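Local coordinates for protein C-C motif chemokine 1 (Homo sapiens, PDB 4OIJ) that acts as a cytokine that attracts monocytes but not neutrophils and binds the chemokine receptor CCR8, at residues A[9-14]-A[33-38]; A[17-22]-A[60-65]; A[28-33]-A[66-71]. All blocks are in the same frame, centred on the assembly; numbering follows the deposited sequence.

Contact 1. Residues A[9-14]-A[33-38]; sequences SRCCFS and SICSNE. With SO4 (sulfate ion), chain L; SO4 (sulfate ion), chain H; SO4 (sulfate ion), chain G; SO4 (sulfate ion), chain E.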
loop_
_atom_site.group_PDB
_atom_site.type_symbol
_atom_site.label_atom_id
_atom_site.label_comp_id
_atom_site.label_asym_id
_atom_site.label_seq_id
_atom_site.Cartn_x
_atom_site.Cartn_y
_atom_site.Cartn_z
ATOM N N SER A 9 -0.196 -2.116 5.545
ATOM C CA SER A 9 -0.411 -3.391 4.886
ATOM C C SER A 9 -0.959 -3.085 3.497
ATOM O O SER A 9 -1.707 -2.121 3.361
ATOM C CB SER A 9 -1.442 -4.223 5.666
ATOM O OG SER A 9 -1.067 -4.420 7.017
ATOM N N ARG A 10 -0.685 -3.939 2.504
ATOM C CA ARG A 10 -1.267 -3.805 1.156
ATOM C C ARG A 10 -2.373 -4.827 1.029
ATOM O O ARG A 10 -2.107 -6.041 1.057
ATOM C CB ARG A 10 -0.224 -4.002 0.041
ATOM C CG ARG A 10 0.685 -2.793 -0.093
ATOM C CD ARG A 10 1.603 -2.910 -1.302
ATOM N NE ARG A 10 2.675 -1.919 -1.243
ATOM C CZ ARG A 10 3.765 -2.036 -0.495
ATOM N NH1 ARG A 10 4.678 -1.079 -0.495
ATOM N NH2 ARG A 10 3.946 -3.109 0.265
ATOM N N CYS A 11 -3.620 -4.360 0.935
ATOM C CA CYS A 11 -4.746 -5.288 0.901
ATOM C C CYS A 11 -5.578 -5.129 -0.353
ATOM O O CYS A 11 -5.675 -4.025 -0.898
ATOM C CB CYS A 11 -5.606 -5.139 2.145
ATOM S SG CYS A 11 -4.672 -5.198 3.694
ATOM N N CYS A 12 -6.163 -6.229 -0.796
ATOM C CA CYS A 12 -7.000 -6.248 -1.991
ATOM C C CYS A 12 -8.356 -6.641 -1.556
ATOM O O CYS A 12 -8.562 -7.821 -1.249
ATOM C CB CYS A 12 -6.450 -7.246 -3.004
ATOM S SG CYS A 12 -5.046 -6.625 -3.937
ATOM N N PHE A 13 -9.273 -5.666 -1.421
ATOM C CA PHE A 13 -10.651 -6.001 -1.024
ATOM C C PHE A 13 -11.601 -5.997 -2.252
ATOM O O PHE A 13 -12.762 -6.363 -2.126
ATOM C CB PHE A 13 -11.138 -5.097 0.102
ATOM C CG PHE A 13 -10.275 -5.174 1.356
ATOM C CD1 PHE A 13 -10.221 -6.343 2.116
ATOM C CD2 PHE A 13 -9.586 -4.061 1.814
ATOM C CE1 PHE A 13 -9.459 -6.403 3.269
ATOM C CE2 PHE A 13 -8.833 -4.122 2.969
ATOM C CZ PHE A 13 -8.768 -5.292 3.691
ATOM N N SER A 14 -11.103 -5.580 -3.439
ATOM C CA SER A 14 -11.869 -5.573 -4.686
ATOM C C SER A 14 -10.932 -6.124 -5.747
ATOM O O SER A 14 -9.740 -5.803 -5.709
ATOM C CB SER A 14 -12.292 -4.157 -5.057
ATOM O OG SER A 14 -12.738 -4.087 -6.400
ATOM N N SER A 33 0.217 -10.557 4.586
ATOM C CA SER A 33 -0.306 -11.772 5.212
ATOM C C SER A 33 -1.461 -11.591 6.176
ATOM O O SER A 33 -2.282 -12.500 6.277
ATOM C CB SER A 33 0.814 -12.573 5.863
ATOM O OG SER A 33 1.631 -13.180 4.874
ATOM N N ILE A 34 -1.541 -10.438 6.885
ATOM C CA ILE A 34 -2.639 -10.154 7.837
ATOM C C ILE A 34 -4.012 -10.055 7.133
ATOM O O ILE A 34 -5.042 -10.387 7.736
ATOM C CB ILE A 34 -2.332 -8.902 8.703
ATOM C CG1 ILE A 34 -3.340 -8.740 9.870
ATOM C CG2 ILE A 34 -2.207 -7.610 7.825
ATOM C CD1 ILE A 34 -2.799 -8.171 11.150
ATOM N N CYS A 35 -4.007 -9.601 5.871
ATOM C CA CYS A 35 -5.216 -9.397 5.064
ATOM C C CYS A 35 -5.118 -10.182 3.741
ATOM O O CYS A 35 -5.672 -9.727 2.735
ATOM C CB CYS A 35 -5.398 -7.899 4.801
ATOM S SG CYS A 35 -4.056 -7.143 3.832
ATOM N N SER A 36 -4.369 -11.313 3.722
ATOM C CA SER A 36 -4.101 -12.094 2.505
ATOM C C SER A 36 -5.241 -12.206 1.487
ATOM O O SER A 36 -5.087 -11.739 0.351
ATOM C CB SER A 36 -3.478 -13.445 2.830
ATOM O OG SER A 36 -2.091 -13.398 2.538
ATOM N N ASN A 37 -6.376 -12.806 1.900
ATOM C CA ASN A 37 -7.589 -12.974 1.123
ATOM C C ASN A 37 -7.450 -13.492 -0.315
ATOM O O ASN A 37 -8.342 -13.269 -1.141
ATOM C CB ASN A 37 -8.558 -11.787 1.321
ATOM C CG ASN A 37 -8.678 -10.689 0.268
ATOM O OD1 ASN A 37 -9.716 -10.002 0.243
ATOM N ND2 ASN A 37 -7.670 -10.490 -0.622
ATOM N N GLU A 38 -6.379 -14.271 -0.584
ATOM C CA GLU A 38 -6.098 -14.921 -1.879
ATOM C C GLU A 38 -5.914 -13.966 -3.057
ATOM O O GLU A 38 -6.049 -14.368 -4.210
ATOM C CB GLU A 38 -7.145 -16.009 -2.209
ATOM C CG GLU A 38 -6.646 -17.432 -2.001
ATOM C CD GLU A 38 -5.751 -18.017 -3.081
ATOM O OE1 GLU A 38 -5.502 -17.332 -4.100
ATOM O OE2 GLU A 38 -5.336 -19.188 -2.925
HETATM S S SO4 L . -3.491 -16.365 0.390
HETATM O O1 SO4 L . -3.590 -17.527 -0.503
HETATM O O2 SO4 L . -4.797 -16.083 1.008
HETATM O O3 SO4 L . -2.510 -16.653 1.439
HETATM O O4 SO4 L . -3.026 -15.197 -0.376
HETATM S S SO4 H . 3.163 1.600 -2.096
HETATM O O1 SO4 H . 2.523 2.923 -1.867
HETATM O O2 SO4 H . 2.455 0.627 -1.339
HETATM O O3 SO4 H . 3.088 1.175 -3.538
HETATM O O4 SO4 H . 4.557 1.676 -1.620
HETATM S S SO4 G . 7.964 -2.669 -0.204
HETATM O O1 SO4 G . 7.253 -2.128 0.969
HETATM O O2 SO4 G . 9.034 -3.573 0.259
HETATM O O3 SO4 G . 7.019 -3.418 -1.044
HETATM O O4 SO4 G . 8.523 -1.557 -0.989
HETATM S S SO4 E . 3.774 -8.893 5.179
HETATM O O1 SO4 E . 2.571 -9.626 5.552
HETATM O O2 SO4 E . 4.754 -8.993 6.287
HETATM O O3 SO4 E . 4.352 -9.480 3.963
HETATM O O4 SO4 E . 3.440 -7.467 4.932
HETATM O O HOH W 1 -5.772 -8.691 0.424
#
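Sulfate ions, probably from the crystallisation liquor, line the edge of the R10 guanidinium: NE donates to O2 of the chain H sulfate at 2.6 Å, while NH1 serves O4 of the same ion and, at 3.1 Å, O1 of the chain G sulfate. An alanine here would remove all three bonds and the long side chain that touches I41, and would probably leave these anions less firmly held. The ring of F13 is met obliquely by C35, whose CB lies 4.4 Å from CZ, and by OD1 of N37, 4.1 Å from CD1, with ring and amide planes 79° apart. That amide works in its own plane. ND2 gives a bent bond (132°) to C12 O at 2.9 Å and a second to S36 O, but OD1 comes equally near C12 O, and two acceptors so close probably offset part of the gain. Beside it, water 1 accepts from C12 N at 2.8 Å and donates to C35 O. The covalent link is C11 SG to C35 SG (2.0 Å, chi3 -92°), with the sulfur of C35 in the crowded position between backbone N and carbonyl carbon. S9 and C11 also pair in an antiparallel ladder with a strand of the second subunit. Adjacent cysteines, C11 tied to this loop and C12 to C51, are the signature of the CC chemokine family.

Contact 2. Residues A[17-22]-A[60-65]; sequences EQEIPL and QRHRKM. With SO4 (sulfate ion), chain M; SO4 (sulfate ion), chain F.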
loop_
_atom_site.group_PDB
_atom_site.type_symbol
_atom_site.label_atom_id
_atom_site.label_comp_id
_atom_site.label_asym_id
_atom_site.label_seq_id
_atom_site.Cartn_x
_atom_site.Cartn_y
_atom_site.Cartn_z
ATOM N N GLU A 17 -12.149 -8.077 -12.652
ATOM C CA GLU A 17 -13.076 -9.008 -13.309
ATOM C C GLU A 17 -12.477 -9.419 -14.657
ATOM O O GLU A 17 -12.175 -10.593 -14.863
ATOM C CB GLU A 17 -14.485 -8.391 -13.532
ATOM C CG GLU A 17 -14.616 -6.949 -13.069
ATOM C CD GLU A 17 -14.931 -5.853 -14.072
ATOM O OE1 GLU A 17 -14.395 -5.893 -15.204
ATOM O OE2 GLU A 17 -15.628 -4.889 -13.675
ATOM N N GLN A 18 -12.289 -8.444 -15.560
ATOM C CA GLN A 18 -11.755 -8.673 -16.900
ATOM C C GLN A 18 -10.277 -9.094 -16.856
ATOM O O GLN A 18 -9.540 -8.647 -15.983
ATOM C CB GLN A 18 -11.937 -7.412 -17.773
ATOM C CG GLN A 18 -11.926 -7.692 -19.271
ATOM C CD GLN A 18 -11.981 -6.423 -20.090
ATOM O OE1 GLN A 18 -13.011 -6.082 -20.678
ATOM N NE2 GLN A 18 -10.861 -5.715 -20.190
ATOM N N GLU A 19 -9.855 -9.923 -17.833
ATOM C CA GLU A 19 -8.480 -10.362 -17.955
ATOM C C GLU A 19 -7.628 -9.164 -18.333
ATOM O O GLU A 19 -8.007 -8.381 -19.217
ATOM C CB GLU A 19 -8.313 -11.438 -19.048
ATOM C CG GLU A 19 -7.118 -12.325 -18.761
ATOM C CD GLU A 19 -6.131 -12.684 -19.849
ATOM O OE1 GLU A 19 -5.639 -13.836 -19.821
ATOM O OE2 GLU A 19 -5.764 -11.799 -20.657
ATOM N N ILE A 20 -6.504 -8.999 -17.619
ATOM C CA ILE A 20 -5.538 -7.947 -17.924
ATOM C C ILE A 20 -4.474 -8.546 -18.842
ATOM O O ILE A 20 -3.875 -9.565 -18.476
ATOM C CB ILE A 20 -4.908 -7.363 -16.637
ATOM C CG1 ILE A 20 -5.985 -6.639 -15.791
ATOM C CG2 ILE A 20 -3.715 -6.444 -16.965
ATOM C CD1 ILE A 20 -5.646 -6.522 -14.426
ATOM N N PRO A 21 -4.187 -7.917 -20.009
ATOM C CA PRO A 21 -3.132 -8.445 -20.878
ATOM C C PRO A 21 -1.786 -8.535 -20.162
ATOM O O PRO A 21 -1.356 -7.574 -19.515
ATOM C CB PRO A 21 -3.118 -7.458 -22.055
ATOM C CG PRO A 21 -4.488 -6.874 -22.078
ATOM C CD PRO A 21 -4.812 -6.724 -20.612
ATOM N N LEU A 22 -1.152 -9.723 -20.242
ATOM C CA LEU A 22 0.157 -9.997 -19.650
ATOM C C LEU A 22 1.195 -8.918 -20.010
ATOM O O LEU A 22 1.894 -8.446 -19.114
ATOM C CB LEU A 22 0.668 -11.397 -20.027
ATOM C CG LEU A 22 1.999 -11.811 -19.403
ATOM C CD1 LEU A 22 1.872 -12.004 -17.869
ATOM C CD2 LEU A 22 2.535 -13.045 -20.071
ATOM N N GLN A 60 -3.195 -16.874 -12.242
ATOM C CA GLN A 60 -2.209 -17.917 -11.942
ATOM C C GLN A 60 -1.195 -18.055 -13.076
ATOM O O GLN A 60 0.007 -18.120 -12.812
ATOM C CB GLN A 60 -2.912 -19.267 -11.700
ATOM C CG GLN A 60 -3.769 -19.314 -10.438
ATOM C CD GLN A 60 -4.577 -20.587 -10.293
ATOM O OE1 GLN A 60 -5.078 -21.173 -11.269
ATOM N NE2 GLN A 60 -4.761 -21.018 -9.053
ATOM N N ARG A 61 -1.688 -18.099 -14.332
ATOM C CA ARG A 61 -0.854 -18.220 -15.531
ATOM C C ARG A 61 -0.024 -16.962 -15.774
ATOM O O ARG A 61 1.107 -17.072 -16.228
ATOM C CB ARG A 61 -1.683 -18.590 -16.776
ATOM C CG ARG A 61 -2.637 -19.765 -16.546
ATOM C CD ARG A 61 -3.238 -20.301 -17.812
ATOM N NE ARG A 61 -4.108 -19.354 -18.512
ATOM C CZ ARG A 61 -5.404 -19.189 -18.272
ATOM N NH1 ARG A 61 -5.999 -19.864 -17.295
ATOM N NH2 ARG A 61 -6.119 -18.350 -19.011
ATOM N N HIS A 62 -0.586 -15.770 -15.466
ATOM C CA HIS A 62 0.099 -14.476 -15.578
ATOM C C HIS A 62 1.238 -14.428 -14.542
ATOM O O HIS A 62 2.354 -14.025 -14.879
ATOM C CB HIS A 62 -0.890 -13.312 -15.327
ATOM C CG HIS A 62 -1.732 -12.909 -16.509
ATOM N ND1 HIS A 62 -2.042 -13.795 -17.526
ATOM C CD2 HIS A 62 -2.346 -11.730 -16.764
ATOM C CE1 HIS A 62 -2.800 -13.120 -18.379
ATOM N NE2 HIS A 62 -3.016 -11.876 -17.961
ATOM N N ARG A 63 0.960 -14.887 -13.300
ATOM C CA ARG A 63 1.899 -14.924 -12.167
ATOM C C ARG A 63 3.164 -15.693 -12.507
ATOM O O ARG A 63 4.262 -15.257 -12.148
ATOM C CB ARG A 63 1.211 -15.542 -10.928
ATOM C CG ARG A 63 2.038 -15.489 -9.646
ATOM C CD ARG A 63 1.416 -16.305 -8.530
ATOM N NE ARG A 63 1.991 -15.959 -7.230
ATOM C CZ ARG A 63 2.452 -16.842 -6.348
ATOM N NH1 ARG A 63 2.402 -18.144 -6.613
ATOM N NH2 ARG A 63 2.961 -16.432 -5.194
ATOM N N LYS A 64 3.008 -16.834 -13.209
ATOM C CA LYS A 64 4.116 -17.704 -13.619
ATOM C C LYS A 64 5.041 -17.046 -14.649
ATOM O O LYS A 64 6.209 -17.402 -14.723
ATOM C CB LYS A 64 3.583 -19.043 -14.163
ATOM C CG LYS A 64 3.060 -19.984 -13.081
ATOM C CD LYS A 64 3.062 -21.440 -13.547
ATOM C CE LYS A 64 2.938 -22.410 -12.394
ATOM N NZ LYS A 64 3.170 -23.814 -12.824
ATOM N N MET A 65 4.514 -16.098 -15.439
ATOM C CA MET A 65 5.250 -15.407 -16.501
ATOM C C MET A 65 5.793 -14.024 -16.109
ATOM O O MET A 65 6.260 -13.276 -16.973
ATOM C CB MET A 65 4.399 -15.358 -17.777
ATOM C CG MET A 65 4.019 -16.735 -18.273
ATOM S SD MET A 65 3.139 -16.651 -19.827
ATOM C CE MET A 65 1.800 -17.849 -19.509
HETATM S S SO4 M . -3.317 -16.869 -20.855
HETATM O O1 SO4 M . -4.762 -16.715 -20.583
HETATM O O2 SO4 M . -2.758 -17.860 -19.940
HETATM O O3 SO4 M . -3.111 -17.325 -22.241
HETATM O O4 SO4 M . -2.621 -15.565 -20.694
HETATM S S SO4 F . -9.491 -17.953 -17.440
HETATM O O1 SO4 F . -8.567 -19.009 -17.878
HETATM O O2 SO4 F . -9.330 -17.726 -15.999
HETATM O O3 SO4 F . -9.250 -16.706 -18.214
HETATM O O4 SO4 F . -10.888 -18.396 -17.723
#
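H62 turns the edge of its imidazole to I20 and one face to L22, while E19 comes in obliquely. At the edge, NE2 donates to I20 O over only 2.5 Å, nearly along the C=O axis and close to the ring plane, with an N-H...O angle of 143°. Over one face sits L22, its CB 4.2 Å from the ring centroid and almost on the ring normal, a CH-pi contact that its CD1 extends to H62 CG at 4.0 Å. The carboxylate of E19 crosses the ring obliquely, the two planes 67° apart, and brings OE1 to 3.3 Å from H62 CE1; its negative charge would tend to favour a protonated imidazole. This is the chemokine fold's docking of the loop after the paired cysteines against the C-terminal helix 57-64, which in turn packs over the antiparallel sheet: I25 and F42 also touch H62, and W58 meets it edge-to-face. L22, with CG anti to its backbone N, sends its other methyl to M65, whose side chain it crosses at about a right angle, CD2 lying 3.7 Å from SD. R61, next to H62 on the helix, bends at chi3 and presents its guanidinium edge-on to two sulfates. NE reaches O2 of the chain M ion at 2.5 Å, and NH2 bonds O1 of that same ion, an oxygen that also lies 3.1 Å from E19 OE1.

Contact 3. Residues A[28-33]-A[66-71]; sequences YRNTSS and LRHCPS. With SO4 (sulfate ion), chain J; SO4 (sulfate ion), chain I; SO4 (sulfate ion), chain E; SO4 (sulfate ion), chain G.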
loop_
_atom_site.group_PDB
_atom_site.type_symbol
_atom_site.label_atom_id
_atom_site.label_comp_id
_atom_site.label_asym_id
_atom_site.label_seq_id
_atom_site.Cartn_x
_atom_site.Cartn_y
_atom_site.Cartn_z
ATOM N N TYR A 28 4.514 -8.530 -10.103
ATOM C CA TYR A 28 3.487 -8.746 -9.092
ATOM C C TYR A 28 4.027 -8.687 -7.650
ATOM O O TYR A 28 5.196 -8.987 -7.409
ATOM C CB TYR A 28 2.725 -10.076 -9.329
ATOM C CG TYR A 28 3.479 -11.304 -8.874
ATOM C CD1 TYR A 28 3.331 -11.800 -7.580
ATOM C CD2 TYR A 28 4.387 -11.941 -9.716
ATOM C CE1 TYR A 28 4.034 -12.922 -7.149
ATOM C CE2 TYR A 28 5.074 -13.081 -9.306
ATOM C CZ TYR A 28 4.901 -13.563 -8.017
ATOM O OH TYR A 28 5.608 -14.662 -7.584
ATOM N N ARG A 29 3.152 -8.308 -6.719
ATOM C CA ARG A 29 3.415 -8.240 -5.277
ATOM C C ARG A 29 2.358 -9.099 -4.593
ATOM O O ARG A 29 1.220 -9.173 -5.085
ATOM C CB ARG A 29 3.257 -6.801 -4.743
ATOM C CG ARG A 29 4.393 -5.836 -5.065
ATOM C CD ARG A 29 4.325 -4.585 -4.193
ATOM N NE ARG A 29 5.091 -3.468 -4.755
ATOM C CZ ARG A 29 6.378 -3.230 -4.517
ATOM N NH1 ARG A 29 7.075 -4.036 -3.725
ATOM N NH2 ARG A 29 6.980 -2.191 -5.077
ATOM N N ASN A 30 2.700 -9.717 -3.472
ATOM C CA ASN A 30 1.706 -10.457 -2.715
ATOM C C ASN A 30 1.032 -9.434 -1.801
ATOM O O ASN A 30 1.639 -8.404 -1.481
ATOM C CB ASN A 30 2.370 -11.525 -1.874
ATOM C CG ASN A 30 2.768 -12.709 -2.688
ATOM O OD1 ASN A 30 1.936 -13.452 -3.219
ATOM N ND2 ASN A 30 4.053 -12.900 -2.816
ATOM N N THR A 31 -0.219 -9.692 -1.409
ATOM C CA THR A 31 -0.904 -8.831 -0.437
ATOM C C THR A 31 -0.249 -9.150 0.933
ATOM O O THR A 31 0.272 -10.253 1.115
ATOM C CB THR A 31 -2.389 -9.205 -0.343
ATOM O OG1 THR A 31 -2.456 -10.590 -0.073
ATOM C CG2 THR A 31 -3.164 -8.911 -1.608
ATOM N N SER A 32 -0.321 -8.242 1.893
ATOM C CA SER A 32 0.243 -8.493 3.237
ATOM C C SER A 32 -0.521 -9.656 3.892
ATOM O O SER A 32 -1.747 -9.760 3.727
ATOM C CB SER A 32 0.146 -7.241 4.093
ATOM O OG SER A 32 0.731 -6.151 3.409
ATOM N N SER A 33 0.217 -10.557 4.586
ATOM C CA SER A 33 -0.306 -11.772 5.212
ATOM C C SER A 33 -1.461 -11.591 6.176
ATOM O O SER A 33 -2.282 -12.500 6.277
ATOM C CB SER A 33 0.814 -12.573 5.863
ATOM O OG SER A 33 1.631 -13.180 4.874
ATOM N N LEU A 66 5.747 -13.700 -14.799
ATOM C CA LEU A 66 6.237 -12.443 -14.243
ATOM C C LEU A 66 7.208 -12.669 -13.088
ATOM O O LEU A 66 7.223 -13.744 -12.488
ATOM C CB LEU A 66 5.073 -11.582 -13.724
ATOM C CG LEU A 66 4.078 -11.054 -14.746
ATOM C CD1 LEU A 66 2.708 -10.712 -14.048
ATOM C CD2 LEU A 66 4.689 -9.905 -15.589
ATOM N N ARG A 67 7.981 -11.633 -12.755
ATOM C CA ARG A 67 8.867 -11.620 -11.583
ATOM C C ARG A 67 8.206 -10.781 -10.450
ATOM O O ARG A 67 7.281 -10.015 -10.730
ATOM C CB ARG A 67 10.244 -11.055 -11.953
ATOM C CG ARG A 67 10.903 -11.815 -13.119
ATOM C CD ARG A 67 12.379 -11.992 -12.931
ATOM N NE ARG A 67 12.939 -12.955 -13.881
ATOM C CZ ARG A 67 13.217 -14.224 -13.593
ATOM N NH1 ARG A 67 13.741 -15.019 -14.516
ATOM N NH2 ARG A 67 12.960 -14.711 -12.386
ATOM N N HIS A 68 8.666 -10.949 -9.179
ATOM C CA HIS A 68 8.191 -10.192 -8.007
ATOM C C HIS A 68 8.629 -8.736 -8.168
ATOM O O HIS A 68 9.760 -8.505 -8.604
ATOM C CB HIS A 68 8.831 -10.749 -6.726
ATOM C CG HIS A 68 7.983 -11.739 -6.002
ATOM N ND1 HIS A 68 7.098 -11.346 -5.011
ATOM C CD2 HIS A 68 7.915 -13.084 -6.143
ATOM C CE1 HIS A 68 6.510 -12.458 -4.599
ATOM N NE2 HIS A 68 6.968 -13.529 -5.248
ATOM N N CYS A 69 7.756 -7.756 -7.829
ATOM C CA CYS A 69 8.099 -6.324 -7.938
ATOM C C CYS A 69 9.275 -5.984 -7.050
ATOM O O CYS A 69 9.274 -6.437 -5.908
ATOM C CB CYS A 69 6.908 -5.440 -7.595
ATOM S SG CYS A 69 5.647 -5.337 -8.877
ATOM N N PRO A 70 10.286 -5.221 -7.532
ATOM C CA PRO A 70 11.417 -4.881 -6.648
ATOM C C PRO A 70 11.051 -3.809 -5.633
ATOM O O PRO A 70 10.125 -3.032 -5.830
ATOM C CB PRO A 70 12.516 -4.412 -7.618
ATOM C CG PRO A 70 11.778 -3.915 -8.806
ATOM C CD PRO A 70 10.456 -4.633 -8.882
ATOM N N SER A 71 11.818 -3.774 -4.553
ATOM C CA SER A 71 11.704 -2.846 -3.440
ATOM C C SER A 71 13.051 -2.183 -3.305
ATOM O O SER A 71 14.012 -2.606 -3.954
ATOM C CB SER A 71 11.407 -3.622 -2.170
ATOM O OG SER A 71 11.584 -2.782 -1.048
HETATM S S SO4 J . 10.997 -13.586 -8.973
HETATM O O1 SO4 J . 11.521 -13.750 -10.315
HETATM O O2 SO4 J . 11.638 -14.608 -8.085
HETATM O O3 SO4 J . 11.341 -12.204 -8.542
HETATM O O4 SO4 J . 9.513 -13.781 -8.993
HETATM S S SO4 I . 5.964 -10.594 -1.306
HETATM O O1 SO4 I . 5.833 -12.049 -1.098
HETATM O O2 SO4 I . 5.122 -9.881 -0.309
HETATM O O3 SO4 I . 7.372 -10.226 -1.112
HETATM O O4 SO4 I . 5.558 -10.206 -2.667
HETATM S S SO4 E . 3.774 -8.893 5.179
HETATM O O1 SO4 E . 2.571 -9.626 5.552
HETATM O O2 SO4 E . 4.754 -8.993 6.287
HETATM O O3 SO4 E . 4.352 -9.480 3.963
HETATM O O4 SO4 E . 3.440 -7.467 4.932
HETATM S S SO4 G . 7.964 -2.669 -0.204
HETATM O O1 SO4 G . 7.253 -2.128 0.969
HETATM O O2 SO4 G . 9.034 -3.573 0.259
HETATM O O3 SO4 G . 7.019 -3.418 -1.044
HETATM O O4 SO4 G . 8.523 -1.557 -0.989
HETATM O O HOH W 2 5.547 -15.623 -4.103
#
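Y28 leaves its backbone with CB pointing away from 66-71, yet chi1 of 78° sets CG in the crowded position between backbone N and carbonyl carbon and swings the ring back across the other segment. Along one side of the ring, CD2 comes first, 4.1 Å from L66 CB and nearer still to R67 O, at 3.6 Å. CE2, next outward, faces L66 O, which lies in the ring plane at the edge. On the other side CE1 approaches the H68 imidazole, and CZ lies over one face of that ring, displaced toward its rim; the two planes make 47°. At the tip, OH stands 2.9 Å from H68 NE2. Water 2 is hydrogen-bonded to that nitrogen. The backbones form a single bridge between Y28 and H68: Y28 N donates to R67 O at 3.2 Å and C69 N to Y28 O at 2.9 Å. These two bonds flank H68 and join the segment following helix 57-64 to the outer strand 25-30 of the chemokine sheet, where the disulfide between C69 and C27 adds a covalent link. R29, extended from CG to NE, lays its guanidinium against C69, whose CB is 3.8 Å from CZ and over the centre of one face, while NH2 makes a weak bond to P70 O. N30 brings ND2 to the edge of the H68 imidazole, and the same ND2 donates to O1 of the chain I sulfate at 2.6 Å; its backbone N holds O4 of that ion.

Overall arrangement
Contacts 1 and 2 are both partly buried and lie on opposite sides of the chain's centre, their own centres 18 Å apart; contact 3 sits closer to the middle but is a surface contact. Chemistry follows place. Contact 1 is covalent and polar, contact 2 depends on one imidazole of the helix, gripped by a loop carbonyl and covered by a leucine, and contact 3 combines backbone pairing with aromatic and cationic side chains. S33 belongs to both contact 1 and contact 3, which also meet through probable hydrogen bonds, R10 N to S32 OG and S36 O to T31 OG1. Contacts 2 and 3 touch by packing, L22 on L66 and R63 on Y28. The second subunit reaches contacts 1 and 2 but not contact 3.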